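Local coordinates for protein acyl-coenzyme A oxidase acox-1.2 (Caenorhabditis elegans, PDB 5K3J) that catalyses the FAD-dependent desaturation of ascaroside-CoA thioesters with five-carbon omega side chains, the first step of their shortening by peroxisomal beta-oxidation, at residues A21-D26 / I549-V554. Sequence-based numbering, arbitrary orientation.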
loop_
_atom_site.group_PDB
_atom_site.type_symbol
_atom_site.label_atom_id
_atom_site.label_comp_id
_atom_site.label_asym_id
_atom_site.label_seq_id
_atom_site.Cartn_x
_atom_site.Cartn_y
_atom_site.Cartn_z
ATOM N N ALA A 21 28.961 13.921 -7.416
ATOM C CA ALA A 21 27.981 14.679 -8.195
ATOM C C ALA A 21 28.559 15.159 -9.527
ATOM O O ALA A 21 29.597 15.817 -9.557
ATOM C CB ALA A 21 27.470 15.863 -7.385
ATOM N N THR A 22 27.878 14.835 -10.622
ATOM C CA THR A 22 28.342 15.223 -11.947
ATOM C C THR A 22 27.508 16.342 -12.541
ATOM O O THR A 22 27.384 16.452 -13.760
ATOM C CB THR A 22 28.344 13.990 -12.918
ATOM O OG1 THR A 22 27.054 13.886 -13.517
ATOM C CG2 THR A 22 28.681 12.731 -12.165
ATOM N N PHE A 23 26.948 17.163 -11.663
ATOM C CA PHE A 23 26.143 18.295 -12.086
ATOM C C PHE A 23 25.925 19.252 -10.912
ATOM O O PHE A 23 26.365 18.973 -9.790
ATOM C CB PHE A 23 24.789 17.846 -12.648
ATOM C CG PHE A 23 23.884 17.212 -11.627
ATOM C CD1 PHE A 23 23.976 15.860 -11.322
ATOM C CD2 PHE A 23 22.931 17.972 -10.979
ATOM C CE1 PHE A 23 23.133 15.290 -10.383
ATOM C CE2 PHE A 23 22.091 17.408 -10.041
ATOM C CZ PHE A 23 22.192 16.066 -9.744
ATOM N N ASP A 24 25.258 20.380 -11.168
ATOM C CA ASP A 24 24.939 21.340 -10.117
ATOM C C ASP A 24 23.506 21.118 -9.641
ATOM O O ASP A 24 22.568 21.101 -10.443
ATOM C CB ASP A 24 25.127 22.766 -10.617
ATOM C CG ASP A 24 25.333 23.758 -9.484
ATOM O OD1 ASP A 24 24.525 23.760 -8.528
ATOM O OD2 ASP A 24 26.310 24.540 -9.537
ATOM N N THR A 25 23.344 20.958 -8.332
ATOM C CA THR A 25 22.051 20.620 -7.750
ATOM C C THR A 25 21.185 21.849 -7.519
ATOM O O THR A 25 19.976 21.733 -7.308
ATOM C CB THR A 25 22.218 19.866 -6.418
ATOM O OG1 THR A 25 22.930 20.687 -5.485
ATOM C CG2 THR A 25 22.979 18.568 -6.636
ATOM N N ASP A 26 21.805 23.023 -7.546
ATOM C CA ASP A 26 21.050 24.266 -7.551
ATOM C C ASP A 26 20.478 24.479 -8.943
ATOM O O ASP A 26 19.454 25.142 -9.115
ATOM C CB ASP A 26 21.925 25.446 -7.136
ATOM C CG ASP A 26 21.819 25.755 -5.653
ATOM O OD1 ASP A 26 21.502 24.833 -4.870
ATOM O OD2 ASP A 26 22.050 26.922 -5.271
ATOM N N ILE A 549 24.895 21.436 -19.653
ATOM C CA ILE A 549 25.054 20.099 -20.215
ATOM C C ILE A 549 25.141 18.991 -19.150
ATOM O O ILE A 549 24.563 17.920 -19.345
ATOM C CB ILE A 549 26.301 20.035 -21.145
ATOM C CG1 ILE A 549 26.081 20.874 -22.408
ATOM C CG2 ILE A 549 26.620 18.606 -21.541
ATOM C CD1 ILE A 549 26.407 22.345 -22.249
ATOM N N PRO A 550 25.855 19.231 -18.026
ATOM C CA PRO A 550 25.832 18.196 -16.982
ATOM C C PRO A 550 24.427 17.805 -16.527
ATOM O O PRO A 550 24.174 16.630 -16.266
ATOM C CB PRO A 550 26.601 18.848 -15.834
ATOM C CG PRO A 550 27.570 19.736 -16.512
ATOM C CD PRO A 550 26.845 20.282 -17.712
ATOM N N VAL A 551 23.528 18.781 -16.440
ATOM C CA VAL A 551 22.149 18.518 -16.043
ATOM C C VAL A 551 21.393 17.799 -17.158
ATOM O O VAL A 551 20.658 16.843 -16.910
ATOM C CB VAL A 551 21.417 19.824 -15.671
ATOM C CG1 VAL A 551 19.912 19.614 -15.633
ATOM C CG2 VAL A 551 21.918 20.343 -14.331
ATOM N N LYS A 552 21.591 18.255 -18.390
ATOM C CA LYS A 552 20.933 17.652 -19.543
ATOM C C LYS A 552 21.383 16.205 -19.765
ATOM O O LYS A 552 20.667 15.415 -20.381
ATOM C CB LYS A 552 21.201 18.476 -20.802
ATOM C CG LYS A 552 20.252 18.166 -21.949
ATOM C CD LYS A 552 20.778 18.656 -23.286
ATOM C CE LYS A 552 19.809 18.295 -24.401
ATOM N NZ LYS A 552 20.431 18.387 -25.749
ATOM N N GLU A 553 22.567 15.862 -19.263
ATOM C CA GLU A 553 23.115 14.521 -19.450
ATOM C C GLU A 553 22.669 13.541 -18.366
ATOM O O GLU A 553 22.474 12.359 -18.641
ATOM C CB GLU A 553 24.643 14.571 -19.501
ATOM C CG GLU A 553 25.204 15.178 -20.778
ATOM C CD GLU A 553 26.723 15.149 -20.826
ATOM O OE1 GLU A 553 27.334 14.541 -19.923
ATOM O OE2 GLU A 553 27.306 15.732 -21.765
ATOM N N VAL A 554 22.515 14.024 -17.137
ATOM C CA VAL A 554 22.045 13.156 -16.062
ATOM C C VAL A 554 20.546 12.910 -16.194
ATOM O O VAL A 554 20.038 11.868 -15.777
ATOM C CB VAL A 554 22.357 13.741 -14.664
ATOM C CG1 VAL A 554 23.854 13.779 -14.425
ATOM C CG2 VAL A 554 21.760 15.122 -14.510
#
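Phe23 packs against the N-terminal turns of helix 549-569, where Val554 meets its ring and Pro550 and Val551 meet its CB. CG2 of Val554 lies over one face of the phenyl ring, 3.9 Å above its plane and displaced toward the rim, while Val554 CG1 reaches Phe23 CD1 at 3.7 Å; the two side chains cross at about a right angle. Val554 is poorly ordered, so the placement of its methyls is approximate. With CG between the backbone N and the carbonyl carbon (chi1 66°), the ring sets its CD1 side against these methyls, and Phe23 CB sits 3.8 Å from Pro550 CB. Val551 adds its CG2 branch, 4.2 Å from Phe23 CB and oblique to the ring. Phe23, Val551 and Val554 are all buried, and Met28 and Leu604 also touch Phe23. In the acyl-CoA oxidase fold, the segment leading into helix 25-32 of the N-terminal region is thus set against helix 549-569 of the C-terminal oxidase region, 523 residues apart and away from the FAD, substrate and ATP sites. No hydrogen bond links the segments; polar groups are served within 21-26 or by outside residues. Asp24 is the N-cap of helix 25-32, its OD1 accepting from Asp26 N at 3.0 Å through the anti lone pair. Asp24 OD2 forms a salt bridge with Arg4. Toward solvent the contact thins to exposed Thr22 and Pro550, the carbonyl O of Thr22 resting against Pro550 CB. Thr22 OG1 borders buried Val554 CG1, while the backbone N of Thr22 is held by Asn600 OD1.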